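Local coordinates for periplasmic branched-chain amino acid-binding protein (Burkholderia mallei, PDB 3I09) that probably captures a small carboxylate-bearing solute in the periplasm for an ABC transporter, and holds acetoacetic acid between its two lobes, at residues S14-D19 with H52-D57; G78-T83 with A148-G153; V118-D123 with G327-D332; S194-L199 with K222-A227; Q308-K313 with G321-D326. One frame throughout, in Å; residues are numbered along the deposited sequence. Where two conformers were deposited one is given.

Contact 1 of 5, residues S14-D19 with H52-D57; sequences SGLYAD and HQNKAD. With EDO (1,2-ethanediol), chain L.
Asn54 reaches out of the 52-57 turn and sets its amide against Leu16 and Tyr17, the tightly packed part of the contact. Its ND2 lies 3.6 Å from Leu16 CD2, while its OD1 stands 3.8 Å from Tyr17 CD2, the amide plane turned 82° from the ring. CG lies beside the backbone N (chi1 -67°); two bonds then hold the amide's rotation, ND2 to Asp12 and OD1 from Asn80. Leu16 CG lies 3.6 Å above the plane of the Tyr17 ring, over its centre. Behind Asn54, its own backbone N bonds His52 ND1 at 2.9 Å. The solvent side is looser: Ser14 OG comes no nearer to 52-57 than 4.5 Å, at Gln53 CA, and bonds Asp51 instead. No hydrogen bond links the segments directly. Gly15 to Ala18 form a type I turn, and Tyr17, whose hydroxyl bonds Tyr150, ties this surface contact to the ligand pocket of a type I periplasmic binding protein.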
# COMPACT_ATOMS: atom_id res chain seq x y z
N SER A 14 -6.56 -14.56 3.38
CA SER A 14 -6.34 -15.62 4.37
C SER A 14 -5.02 -15.62 5.14
O SER A 14 -4.92 -16.29 6.16
CB SER A 14 -6.54 -17.00 3.72
OG SER A 14 -5.78 -17.19 2.53
N GLY A 15 -4.01 -14.90 4.68
CA GLY A 15 -2.67 -14.94 5.28
C GLY A 15 -2.29 -13.65 6.00
O GLY A 15 -3.15 -12.95 6.58
N LEU A 16 -1.00 -13.33 5.97
CA LEU A 16 -0.42 -12.30 6.83
C LEU A 16 -0.89 -10.86 6.46
O LEU A 16 -0.63 -9.93 7.23
CB LEU A 16 1.09 -12.36 6.80
CG LEU A 16 1.83 -11.78 5.58
CD1 LEU A 16 3.32 -11.76 5.87
CD2 LEU A 16 1.56 -12.57 4.28
N TYR A 17 -1.53 -10.69 5.31
CA TYR A 17 -2.04 -9.37 4.89
C TYR A 17 -3.58 -9.24 4.93
O TYR A 17 -4.13 -8.20 4.53
CB TYR A 17 -1.54 -9.02 3.47
CG TYR A 17 -0.03 -8.99 3.36
CD1 TYR A 17 0.74 -8.41 4.32
CD2 TYR A 17 0.63 -9.54 2.23
CE1 TYR A 17 2.13 -8.34 4.20
CE2 TYR A 17 2.00 -9.50 2.10
CZ TYR A 17 2.76 -8.89 3.10
OH TYR A 17 4.13 -8.82 3.02
N ALA A 18 -4.26 -10.24 5.48
CA ALA A 18 -5.73 -10.26 5.43
C ALA A 18 -6.35 -9.12 6.25
O ALA A 18 -7.32 -8.52 5.82
CB ALA A 18 -6.28 -11.63 5.93
N ASP A 19 -5.77 -8.81 7.40
CA ASP A 19 -6.38 -7.82 8.30
C ASP A 19 -6.28 -6.44 7.74
O ASP A 19 -7.19 -5.64 7.91
CB ASP A 19 -5.73 -7.83 9.70
CG ASP A 19 -6.04 -9.06 10.49
OD1 ASP A 19 -7.10 -9.68 10.29
OD2 ASP A 19 -5.20 -9.39 11.36
N HIS A 52 -5.92 -14.62 -3.49
CA HIS A 52 -4.72 -15.13 -4.19
C HIS A 52 -3.80 -15.99 -3.35
O HIS A 52 -2.86 -16.57 -3.89
CB HIS A 52 -3.92 -14.04 -4.94
CG HIS A 52 -3.41 -12.91 -4.10
ND1 HIS A 52 -2.76 -13.06 -2.90
CD2 HIS A 52 -3.35 -11.59 -4.39
CE1 HIS A 52 -2.34 -11.89 -2.47
NE2 HIS A 52 -2.70 -10.97 -3.36
N GLN A 53 -4.06 -16.03 -2.05
CA GLN A 53 -3.28 -16.86 -1.14
C GLN A 53 -1.78 -16.52 -1.21
O GLN A 53 -0.94 -17.36 -0.96
CB GLN A 53 -3.51 -18.34 -1.45
CG GLN A 53 -4.99 -18.71 -1.67
CD GLN A 53 -5.25 -20.19 -1.61
OE1 GLN A 53 -4.72 -20.90 -0.74
NE2 GLN A 53 -6.09 -20.67 -2.51
N ASN A 54 -1.46 -15.27 -1.54
CA ASN A 54 -0.05 -14.86 -1.73
C ASN A 54 0.73 -15.67 -2.77
O ASN A 54 1.94 -15.86 -2.65
CB ASN A 54 0.67 -14.79 -0.39
CG ASN A 54 0.12 -13.70 0.45
OD1 ASN A 54 0.12 -12.55 0.03
ND2 ASN A 54 -0.38 -14.05 1.67
N LYS A 55 0.00 -16.06 -3.83
CA LYS A 55 0.56 -16.76 -4.97
C LYS A 55 0.37 -15.94 -6.23
O LYS A 55 -0.78 -15.72 -6.69
CB LYS A 55 -0.14 -18.12 -5.15
CG LYS A 55 -0.00 -19.09 -3.97
CD LYS A 55 1.39 -19.42 -3.56
CE LYS A 55 1.35 -20.49 -2.43
NZ LYS A 55 2.70 -20.75 -1.89
N ALA A 56 1.48 -15.51 -6.83
CA ALA A 56 1.40 -14.69 -8.05
C ALA A 56 0.68 -15.42 -9.17
O ALA A 56 -0.04 -14.82 -9.99
CB ALA A 56 2.82 -14.29 -8.50
N ASP A 57 0.92 -16.73 -9.26
CA ASP A 57 0.29 -17.50 -10.35
C ASP A 57 -1.23 -17.60 -10.21
O ASP A 57 -1.95 -17.49 -11.20
CB ASP A 57 0.96 -18.87 -10.61
CG ASP A 57 0.87 -19.86 -9.43
OD1 ASP A 57 0.47 -19.52 -8.30
OD2 ASP A 57 1.31 -21.02 -9.66
C1 EDO L . 3.27 -19.22 -7.05
O1 EDO L . 3.16 -18.08 -7.91
C2 EDO L . 4.54 -19.13 -6.21
O2 EDO L . 4.26 -18.42 -4.98

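Contact 2 of 5, residues G78-T83 with A148-G153; sequences GTNSAT and ADYAFG. With AAE (acetoacetic acid), chain C.
Two helix starts face each other here, Ser81 CA lying 5.3 Å from Phe152 CA, with Asn80 and Tyr150 as the N-cap residues of helices 81-94 and 151-166. No hydrogen bond joins the segments; acetoacetic acid links them instead. CG of Asn80 is anti to the backbone N (chi1 -174°), and OD1 accepts from Thr83 N at 3.2 Å, a capping bond, and more weakly from Ala82 N; ND2 bonds Asn54 OD1. The same Asn80 OD1 sits 3.6 Å from Tyr150 CE2, the amide and ring planes 61° apart, while Ser81 N and Ala82 N lie at the ring's edge. Ser81 CB meets Ala151 CB, and Ser81 OG approaches the edge of the Phe152 ring. The ligand's O3 accepts from Tyr150 OH at 2.6 Å and from Ser81 N at 2.8 Å; its O1 takes Ser81 OG at 2.5 Å. Asn80 N points almost straight at O8, 2.9 Å away (172°). Phe152 lays one face under C4, which stands 3.6 Å above the ring centre. Two helix N-termini and several donors around one carboxyl group would favour its ionised form, consistent with a carboxylate-selective site.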
# COMPACT_ATOMS: atom_id res chain seq x y z
N GLY A 78 -4.97 -6.04 -4.89
CA GLY A 78 -4.77 -5.89 -3.45
C GLY A 78 -3.32 -6.05 -3.05
O GLY A 78 -2.41 -5.49 -3.67
N THR A 79 -3.11 -6.75 -1.95
CA THR A 79 -1.79 -6.84 -1.34
C THR A 79 -0.89 -7.83 -2.10
O THR A 79 -1.34 -8.59 -2.96
CB THR A 79 -1.93 -7.24 0.15
OG1 THR A 79 -2.76 -8.40 0.26
CG2 THR A 79 -2.58 -6.09 0.99
N ASN A 80 0.41 -7.73 -1.79
CA ASN A 80 1.46 -8.62 -2.25
C ASN A 80 2.00 -8.18 -3.63
O ASN A 80 1.34 -8.35 -4.65
CB ASN A 80 1.01 -10.08 -2.23
CG ASN A 80 2.16 -11.04 -2.58
OD1 ASN A 80 2.95 -10.76 -3.51
ND2 ASN A 80 2.27 -12.15 -1.83
N SER A 81 3.20 -7.60 -3.63
CA SER A 81 3.78 -7.05 -4.85
C SER A 81 4.10 -8.11 -5.91
O SER A 81 4.10 -7.78 -7.07
CB SER A 81 5.04 -6.23 -4.57
OG SER A 81 4.74 -5.00 -3.94
N ALA A 82 4.36 -9.36 -5.52
CA ALA A 82 4.58 -10.42 -6.52
C ALA A 82 3.27 -10.61 -7.31
O ALA A 82 3.29 -10.70 -8.55
CB ALA A 82 5.05 -11.72 -5.89
N THR A 83 2.14 -10.65 -6.59
CA THR A 83 0.84 -10.76 -7.26
C THR A 83 0.51 -9.50 -8.04
O THR A 83 -0.07 -9.57 -9.14
CB THR A 83 -0.33 -11.11 -6.33
OG1 THR A 83 -0.71 -9.98 -5.55
CG2 THR A 83 0.00 -12.26 -5.41
N ALA A 148 12.02 -8.94 3.50
CA ALA A 148 11.18 -10.03 3.00
C ALA A 148 11.67 -10.43 1.60
O ALA A 148 11.85 -9.58 0.72
CB ALA A 148 9.70 -9.63 2.94
N ASP A 149 11.84 -11.73 1.41
CA ASP A 149 12.46 -12.28 0.20
C ASP A 149 11.50 -12.42 -0.96
O ASP A 149 11.17 -13.54 -1.36
CB ASP A 149 13.11 -13.65 0.54
CG ASP A 149 14.01 -14.18 -0.59
OD1 ASP A 149 14.40 -13.40 -1.50
OD2 ASP A 149 14.33 -15.41 -0.57
N TYR A 150 11.05 -11.29 -1.48
CA TYR A 150 10.22 -11.24 -2.68
C TYR A 150 10.19 -9.80 -3.16
O TYR A 150 10.87 -8.95 -2.59
CB TYR A 150 8.79 -11.80 -2.45
CG TYR A 150 7.86 -10.93 -1.67
CD1 TYR A 150 8.11 -10.61 -0.34
CD2 TYR A 150 6.65 -10.49 -2.23
CE1 TYR A 150 7.20 -9.81 0.40
CE2 TYR A 150 5.76 -9.72 -1.51
CZ TYR A 150 6.02 -9.40 -0.19
OH TYR A 150 5.11 -8.63 0.51
N ALA A 151 9.45 -9.53 -4.23
CA ALA A 151 9.51 -8.24 -4.93
C ALA A 151 9.33 -7.04 -4.03
O ALA A 151 10.00 -6.03 -4.21
CB ALA A 151 8.46 -8.18 -6.05
N PHE A 152 8.42 -7.13 -3.06
CA PHE A 152 8.20 -6.00 -2.16
C PHE A 152 9.41 -5.67 -1.30
O PHE A 152 9.82 -4.52 -1.23
CB PHE A 152 6.98 -6.24 -1.25
CG PHE A 152 6.84 -5.22 -0.18
CD1 PHE A 152 6.44 -3.93 -0.50
CD2 PHE A 152 7.14 -5.54 1.14
CE1 PHE A 152 6.31 -2.97 0.49
CE2 PHE A 152 7.05 -4.58 2.13
CZ PHE A 152 6.61 -3.28 1.81
N GLY A 153 9.94 -6.67 -0.59
CA GLY A 153 11.10 -6.45 0.26
C GLY A 153 12.26 -5.88 -0.51
O GLY A 153 12.91 -4.92 -0.08
O1 AAE C . 3.59 -4.85 -1.68
C2 AAE C . 3.56 -5.70 -0.77
O3 AAE C . 3.84 -6.90 -0.96
C4 AAE C . 3.21 -5.23 0.64
C5 AAE C . 1.74 -5.34 0.91
O8 AAE C . 0.92 -5.56 -0.01
C9 AAE C . 1.32 -5.02 2.32

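Contact 3 of 5, residues V118-D123 with G327-D332; sequences VHYAYD and GSMIHD. With AAE (acetoacetic acid), chain C; EDO (1,2-ethanediol), chain H.
His119 uses both backbone polar groups on the 327-332 segment: its N donates to Gly327 O at 2.8 Å, and its O accepts from Met329 N at 2.9 Å in an almost straight bond (179°). This single bridge, His119 with Ser328, joins edge strand 117-119 to the start of strand 329-338. Water 1 also donates to that carbonyl and to Met329 O. His331 spends both ring nitrogens as donors: NE2 reaches Ala121 O at 2.8 Å, above the carbonyl plane, and ND1 bonds Met329 O, also at 2.8 Å. Selenomethionine Met329, bent at chi2 and chi3, puts CE over one face of Tyr120, offset toward the rim, 4.0 Å from the centroid in a CH-pi contact, and over a face of His331. Water 2 spans Asp123 OD2 and Ser328 OG, while Asp123 OD1 caps Ala126 N. Tyr120 O has no hydrogen-bond partner, although His331 CE1 lies 3.2 Å away. With both nitrogens donating, the His331 ring is probably protonated, a charge the nearby carbonyls would stabilise.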
# COMPACT_ATOMS: atom_id res chain seq x y z
N VAL A 118 -2.73 1.95 -12.68
CA VAL A 118 -2.76 3.02 -11.73
C VAL A 118 -2.26 2.47 -10.40
O VAL A 118 -2.75 1.42 -9.95
CB VAL A 118 -4.18 3.57 -11.57
CG1 VAL A 118 -4.23 4.67 -10.48
CG2 VAL A 118 -4.68 4.09 -12.91
N HIS A 119 -1.32 3.18 -9.76
CA HIS A 119 -0.83 2.80 -8.44
C HIS A 119 -1.37 3.84 -7.47
O HIS A 119 -0.95 4.99 -7.46
CB HIS A 119 0.71 2.68 -8.43
CG HIS A 119 1.24 1.78 -7.33
ND1 HIS A 119 2.58 1.65 -7.07
CD2 HIS A 119 0.61 0.92 -6.49
CE1 HIS A 119 2.76 0.80 -6.07
NE2 HIS A 119 1.58 0.34 -5.69
N TYR A 120 -2.36 3.43 -6.69
CA TYR A 120 -3.29 4.37 -6.12
C TYR A 120 -2.95 4.94 -4.74
O TYR A 120 -3.21 6.13 -4.49
CB TYR A 120 -4.70 3.80 -6.08
CG TYR A 120 -5.82 4.83 -5.94
CD1 TYR A 120 -6.38 5.43 -7.07
CD2 TYR A 120 -6.38 5.13 -4.68
CE1 TYR A 120 -7.44 6.33 -6.95
CE2 TYR A 120 -7.43 6.05 -4.55
CZ TYR A 120 -7.97 6.63 -5.70
OH TYR A 120 -9.00 7.55 -5.63
N ALA A 121 -2.44 4.10 -3.83
CA ALA A 121 -2.38 4.46 -2.40
C ALA A 121 -1.02 4.87 -1.85
O ALA A 121 -0.92 5.86 -1.10
CB ALA A 121 -2.96 3.33 -1.55
N TYR A 122 0.01 4.12 -2.18
CA TYR A 122 1.37 4.34 -1.66
C TYR A 122 2.33 3.55 -2.54
O TYR A 122 1.90 2.70 -3.30
CB TYR A 122 1.53 3.89 -0.21
CG TYR A 122 1.58 2.41 -0.04
CD1 TYR A 122 0.44 1.63 -0.26
CD2 TYR A 122 2.79 1.75 0.17
CE1 TYR A 122 0.50 0.22 -0.16
CE2 TYR A 122 2.84 0.35 0.32
CZ TYR A 122 1.71 -0.40 0.12
OH TYR A 122 1.79 -1.78 0.23
N ASP A 123 3.62 3.83 -2.44
CA ASP A 123 4.62 2.91 -2.99
C ASP A 123 5.88 2.95 -2.17
O ASP A 123 6.01 3.72 -1.21
CB ASP A 123 4.90 3.10 -4.51
CG ASP A 123 5.58 4.42 -4.85
OD1 ASP A 123 6.36 4.94 -4.05
OD2 ASP A 123 5.30 4.91 -5.99
N GLY A 327 1.42 6.41 -14.06
CA GLY A 327 0.37 5.67 -13.38
C GLY A 327 0.21 5.97 -11.90
O GLY A 327 -0.73 5.50 -11.29
N SER A 328 1.13 6.69 -11.28
CA SER A 328 0.99 6.99 -9.88
C SER A 328 -0.13 7.98 -9.63
O SER A 328 -0.21 9.00 -10.30
CB SER A 328 2.27 7.57 -9.29
OG SER A 328 3.24 6.55 -9.19
N MSE A 329 -0.96 7.69 -8.64
CA MSE A 329 -1.89 8.70 -8.10
C MSE A 329 -1.12 9.55 -7.11
O MSE A 329 -0.70 9.06 -6.06
CB MSE A 329 -3.12 8.02 -7.43
CG MSE A 329 -4.37 8.94 -7.39
SE MSE A 329 -4.25 10.18 -5.94
CE MSE A 329 -5.05 9.06 -4.56
N ILE A 330 -0.91 10.83 -7.47
CA ILE A 330 -0.16 11.77 -6.67
C ILE A 330 -1.06 12.43 -5.63
O ILE A 330 -2.07 13.07 -5.95
CB ILE A 330 0.52 12.83 -7.59
CG1 ILE A 330 1.38 12.13 -8.67
CG2 ILE A 330 1.38 13.77 -6.74
CD1 ILE A 330 2.52 11.28 -8.12
N HIS A 331 -0.71 12.22 -4.37
CA HIS A 331 -1.42 12.74 -3.22
C HIS A 331 -0.44 12.87 -2.05
O HIS A 331 0.56 12.12 -1.96
CB HIS A 331 -2.64 11.85 -2.86
CG HIS A 331 -2.30 10.39 -2.60
ND1 HIS A 331 -1.71 9.57 -3.55
CD2 HIS A 331 -2.49 9.61 -1.51
CE1 HIS A 331 -1.51 8.37 -3.03
NE2 HIS A 331 -2.00 8.36 -1.80
N ASP A 332 -0.75 13.79 -1.15
CA ASP A 332 0.09 14.02 0.02
C ASP A 332 0.21 12.74 0.85
O ASP A 332 -0.74 11.96 0.96
CB ASP A 332 -0.52 15.08 0.93
CG ASP A 332 -0.49 16.49 0.34
OD1 ASP A 332 0.11 16.75 -0.73
OD2 ASP A 332 -1.13 17.35 1.02
O1 AAE C . 3.59 -4.85 -1.68
C2 AAE C . 3.56 -5.70 -0.77
O3 AAE C . 3.84 -6.90 -0.96
C4 AAE C . 3.21 -5.23 0.64
C5 AAE C . 1.74 -5.34 0.91
O8 AAE C . 0.92 -5.56 -0.01
C9 AAE C . 1.32 -5.02 2.32
C1 EDO H . -1.28 16.01 -4.79
O1 EDO H . -0.28 16.23 -3.79
C2 EDO H . -1.64 17.30 -5.49
O2 EDO H . -3.06 17.52 -5.46
O HOH W 1 0.29 6.49 -5.41
O HOH W 2 2.60 5.28 -6.75

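Contact 4 of 5, residues S194-L199 with K222-A227; sequences SKAQIL and KTMKLA
Leu199 O accepts the shortest bond of this contact, from Ala227 N at 2.8 Å with an N-H...O angle of 177°. It is also touched by Leu226 CA in a CA-H...O contact. Two more backbone bonds complete the parallel pairing: Leu199 N to Lys225 O and Lys225 N to Gln197 O, each 2.9 Å and each nearly along the C=O axis. On one face of the sheet Ile198 reaches across with both branches, CG2 to Ala227 CB at 3.6 Å and CD1 to Lys225 CB at 3.8 Å. The other face carries Leu199 and Leu226, which lie side by side and point the same way, their CD2 methyls 3.7 Å apart. Selenomethionine Met224, just before the strand and bent at chi3 (90°), turns CE in beside Ala196 CB and Leu199 CB, both 3.9 Å off. Ser194 OG accepts from Ala196 N, an ST turn just after helix 185-193, and bonds Ala191 O. Helix 205-217 connects the two strands in a beta-alpha-beta unit of a Rossmann-like lobe and covers Leu226; Leu199 packs on helix 185-193. Backbone bonds thus set the register, while the Leu199-Leu226 face packs on the helices and Ile198 and Ala227 meet Trp143.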
# COMPACT_ATOMS: atom_id res chain seq x y z
N SER A 194 25.75 -6.77 13.47
CA SER A 194 26.23 -5.74 12.53
C SER A 194 26.62 -4.42 13.21
O SER A 194 27.30 -3.62 12.61
CB SER A 194 25.17 -5.43 11.47
OG SER A 194 24.20 -4.53 12.00
N LYS A 195 26.11 -4.19 14.41
CA LYS A 195 26.27 -2.92 15.15
C LYS A 195 25.67 -1.66 14.50
O LYS A 195 25.93 -0.56 14.95
CB LYS A 195 27.74 -2.69 15.49
CG LYS A 195 28.40 -3.87 16.22
N ALA A 196 24.82 -1.82 13.49
CA ALA A 196 24.07 -0.69 12.94
C ALA A 196 23.21 -0.02 14.01
O ALA A 196 22.76 -0.70 14.93
CB ALA A 196 23.19 -1.19 11.78
N GLN A 197 22.94 1.28 13.84
CA GLN A 197 22.05 2.06 14.70
C GLN A 197 20.57 1.73 14.45
O GLN A 197 19.76 1.66 15.38
CB GLN A 197 22.23 3.57 14.46
CG GLN A 197 23.54 4.14 14.96
CD GLN A 197 23.85 5.52 14.41
OE1 GLN A 197 23.73 5.76 13.22
NE2 GLN A 197 24.26 6.46 15.30
N ILE A 198 20.23 1.50 13.18
CA ILE A 198 18.86 1.31 12.74
C ILE A 198 18.71 -0.09 12.11
O ILE A 198 19.50 -0.47 11.24
CB ILE A 198 18.48 2.37 11.68
CG1 ILE A 198 18.77 3.80 12.18
CG2 ILE A 198 17.02 2.19 11.20
CD1 ILE A 198 18.03 4.20 13.50
N LEU A 199 17.67 -0.81 12.55
CA LEU A 199 17.18 -2.02 11.88
C LEU A 199 16.00 -1.65 11.02
O LEU A 199 14.92 -1.30 11.53
CB LEU A 199 16.78 -3.09 12.90
CG LEU A 199 16.25 -4.45 12.38
CD1 LEU A 199 17.29 -5.13 11.54
CD2 LEU A 199 15.86 -5.37 13.53
N LYS A 222 17.20 -2.93 22.70
CA LYS A 222 18.12 -2.31 23.66
C LYS A 222 19.29 -1.62 22.95
O LYS A 222 19.83 -0.65 23.47
CB LYS A 222 18.70 -3.37 24.59
CG LYS A 222 17.69 -4.00 25.54
CD LYS A 222 18.30 -5.26 26.13
CE LYS A 222 17.41 -5.92 27.18
NZ LYS A 222 17.78 -7.38 27.32
N THR A 223 19.69 -2.14 21.79
CA THR A 223 20.88 -1.65 21.13
C THR A 223 20.65 -1.08 19.72
O THR A 223 21.54 -0.42 19.19
CB THR A 223 21.97 -2.73 21.05
OG1 THR A 223 21.55 -3.80 20.19
CG2 THR A 223 22.28 -3.27 22.42
N MSE A 224 19.47 -1.30 19.15
CA MSE A 224 19.14 -0.79 17.81
C MSE A 224 17.73 -0.15 17.88
O MSE A 224 16.87 -0.59 18.64
CB MSE A 224 19.12 -1.93 16.75
CG MSE A 224 20.33 -2.87 16.65
SE MSE A 224 19.94 -4.22 15.36
CE MSE A 224 20.61 -3.34 13.73
N LYS A 225 17.51 0.91 17.10
CA LYS A 225 16.19 1.42 16.87
C LYS A 225 15.55 0.72 15.64
O LYS A 225 16.22 0.51 14.64
CB LYS A 225 16.22 2.93 16.65
CG LYS A 225 16.35 3.76 17.93
CD LYS A 225 15.81 5.18 17.72
CE LYS A 225 15.80 6.04 19.01
NZ LYS A 225 15.06 7.35 18.79
N LEU A 226 14.27 0.36 15.74
CA LEU A 226 13.57 -0.24 14.60
C LEU A 226 13.02 0.86 13.72
O LEU A 226 12.51 1.83 14.22
CB LEU A 226 12.43 -1.13 15.06
CG LEU A 226 12.75 -2.21 16.10
CD1 LEU A 226 11.48 -3.00 16.50
CD2 LEU A 226 13.84 -3.13 15.61
N ALA A 227 13.18 0.72 12.40
CA ALA A 227 12.50 1.58 11.45
C ALA A 227 11.48 0.68 10.75
O ALA A 227 11.83 -0.19 9.95
CB ALA A 227 13.47 2.19 10.47

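Contact 5 of 5, residues Q308-K313 with G321-D326; sequences QLKKMK and GYIRTD
The chain leaving helix 302-309 runs past strand 320-323, with Lys310 CA 5.2 Å from Ile323 CA and Lys313 CA 5.1 Å from Tyr322 CA. Ile323 points into the helix end: its CB stands 3.8 Å from Leu309 O, and its CD1 meets Leu309 CD2 at 4.0 Å. Lys310 crosses Ile323 at about a right angle. Extended beyond CG, its chain carries CE past Arg324 O and brings NZ within 2.9 Å of Thr325 O, above the plane of that carbonyl. Water 3 joins the backbones, donating to Leu309 O and Met312 O and accepting from Ile323 N at 2.9 Å. Beyond the lysine, Arg324 grips Asp326 side-on in a salt bridge, NE to OD1 and NH2 to OD2, both 2.9 Å; NH2 also bonds Thr364 O. Leu309 packs on helix 278-297 and Ile323 touches Met329, so the contact joins the end of helix 302-309 to the antiparallel sheet, where strand 320-323 lies beside strand 329-338.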
# COMPACT_ATOMS: atom_id res chain seq x y z
N GLN A 308 -9.79 9.43 -19.31
CA GLN A 308 -10.55 10.10 -18.24
C GLN A 308 -9.76 10.06 -16.94
O GLN A 308 -9.65 11.09 -16.27
CB GLN A 308 -11.93 9.49 -17.98
CG GLN A 308 -12.99 9.80 -19.00
CD GLN A 308 -13.40 11.28 -18.99
OE1 GLN A 308 -13.22 12.02 -18.00
NE2 GLN A 308 -13.97 11.70 -20.08
N LEU A 309 -9.23 8.90 -16.56
CA LEU A 309 -8.49 8.80 -15.30
C LEU A 309 -7.32 9.77 -15.24
O LEU A 309 -7.03 10.34 -14.18
CB LEU A 309 -8.02 7.36 -15.05
CG LEU A 309 -9.10 6.37 -14.63
CD1 LEU A 309 -8.57 4.92 -14.74
CD2 LEU A 309 -9.65 6.66 -13.22
N LYS A 310 -6.67 9.98 -16.39
CA LYS A 310 -5.50 10.85 -16.46
C LYS A 310 -5.80 12.31 -16.69
O LYS A 310 -4.88 13.10 -16.70
CB LYS A 310 -4.50 10.30 -17.49
CG LYS A 310 -3.82 9.05 -16.89
CD LYS A 310 -2.62 8.54 -17.56
CE LYS A 310 -2.13 7.24 -16.88
NZ LYS A 310 -1.05 6.55 -17.60
N LYS A 311 -7.07 12.68 -16.78
CA LYS A 311 -7.42 14.09 -16.89
C LYS A 311 -8.35 14.62 -15.80
O LYS A 311 -8.67 15.80 -15.84
CB LYS A 311 -8.01 14.41 -18.27
CG LYS A 311 -9.50 14.01 -18.46
CD LYS A 311 -9.84 14.05 -19.96
CE LYS A 311 -11.34 13.85 -20.22
NZ LYS A 311 -11.68 14.10 -21.69
N MSE A 312 -8.83 13.80 -14.88
CA MSE A 312 -9.78 14.19 -13.82
C MSE A 312 -9.07 14.41 -12.50
O MSE A 312 -8.26 13.57 -12.11
CB MSE A 312 -10.81 13.05 -13.58
CG MSE A 312 -11.56 12.59 -14.81
SE MSE A 312 -13.26 11.71 -14.40
CE MSE A 312 -14.12 13.38 -13.78
N LYS A 313 -9.40 15.45 -11.77
CA LYS A 313 -8.94 15.58 -10.41
C LYS A 313 -9.66 14.54 -9.54
O LYS A 313 -10.80 14.17 -9.83
CB LYS A 313 -9.25 16.97 -9.87
CG LYS A 313 -8.45 18.09 -10.49
CD LYS A 313 -8.87 19.43 -9.88
CE LYS A 313 -8.17 20.66 -10.51
NZ LYS A 313 -8.40 21.92 -9.72
N GLY A 321 -5.97 14.57 -5.35
CA GLY A 321 -4.86 14.22 -6.22
C GLY A 321 -5.20 14.05 -7.68
O GLY A 321 -6.20 14.57 -8.16
N TYR A 322 -4.31 13.37 -8.39
CA TYR A 322 -4.51 13.12 -9.81
C TYR A 322 -3.62 11.94 -10.19
O TYR A 322 -2.75 11.52 -9.40
CB TYR A 322 -4.17 14.37 -10.63
CG TYR A 322 -2.73 14.80 -10.47
CD1 TYR A 322 -2.31 15.58 -9.39
CD2 TYR A 322 -1.77 14.41 -11.41
CE1 TYR A 322 -0.98 15.97 -9.28
CE2 TYR A 322 -0.48 14.78 -11.27
CZ TYR A 322 -0.07 15.54 -10.23
OH TYR A 322 1.25 15.89 -10.17
N ILE A 323 -3.87 11.40 -11.37
CA ILE A 323 -3.12 10.22 -11.83
C ILE A 323 -2.26 10.69 -12.97
O ILE A 323 -2.75 11.17 -14.00
CB ILE A 323 -4.07 9.08 -12.24
CG1 ILE A 323 -4.89 8.59 -11.05
CG2 ILE A 323 -3.25 7.92 -12.91
CD1 ILE A 323 -6.19 7.72 -11.49
N ARG A 324 -0.96 10.52 -12.80
CA ARG A 324 0.00 11.07 -13.77
C ARG A 324 0.47 10.03 -14.78
O ARG A 324 0.05 8.87 -14.74
CB ARG A 324 1.18 11.72 -13.06
CG ARG A 324 2.08 10.78 -12.36
CD ARG A 324 3.30 11.55 -11.77
NE ARG A 324 4.22 10.58 -11.24
CZ ARG A 324 5.25 10.84 -10.45
NH1 ARG A 324 5.51 12.09 -10.06
NH2 ARG A 324 6.01 9.84 -10.05
N THR A 325 1.34 10.45 -15.69
CA THR A 325 1.73 9.62 -16.82
C THR A 325 2.19 8.21 -16.45
O THR A 325 1.77 7.24 -17.08
CB THR A 325 2.83 10.36 -17.67
OG1 THR A 325 2.28 11.60 -18.12
CG2 THR A 325 3.24 9.52 -18.88
N ASP A 326 3.03 8.10 -15.43
CA ASP A 326 3.60 6.79 -15.04
C ASP A 326 2.62 5.88 -14.32
O ASP A 326 2.95 4.74 -14.00
CB ASP A 326 4.90 6.94 -14.21
CG ASP A 326 4.71 7.59 -12.83
OD1 ASP A 326 3.58 7.97 -12.44
OD2 ASP A 326 5.73 7.75 -12.11
O HOH W 3 -5.91 12.53 -13.10

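Overall arrangement
Contacts 1 and 2, with centres about 10 Å apart, line the ligand pocket together: Tyr17 OH meets Tyr150 OH at 2.7 Å, and His52 NE2 lies 2.8 Å from Thr79 O. Contact 3 reaches the same acetoacetic acid through Tyr122; its centre is about 17 Å from that of contact 2. Contact 5 is nested within the loop closed by contact 3 and joins it in one antiparallel sheet, Ile330 N to Tyr322 O at 2.8 Å. Contact 4 stands apart at the edge of the four-stranded parallel sheet, its centre about 24 Å from contact 2 and about 40 Å from contact 5, on the opposite side of the chain's centre from the latter.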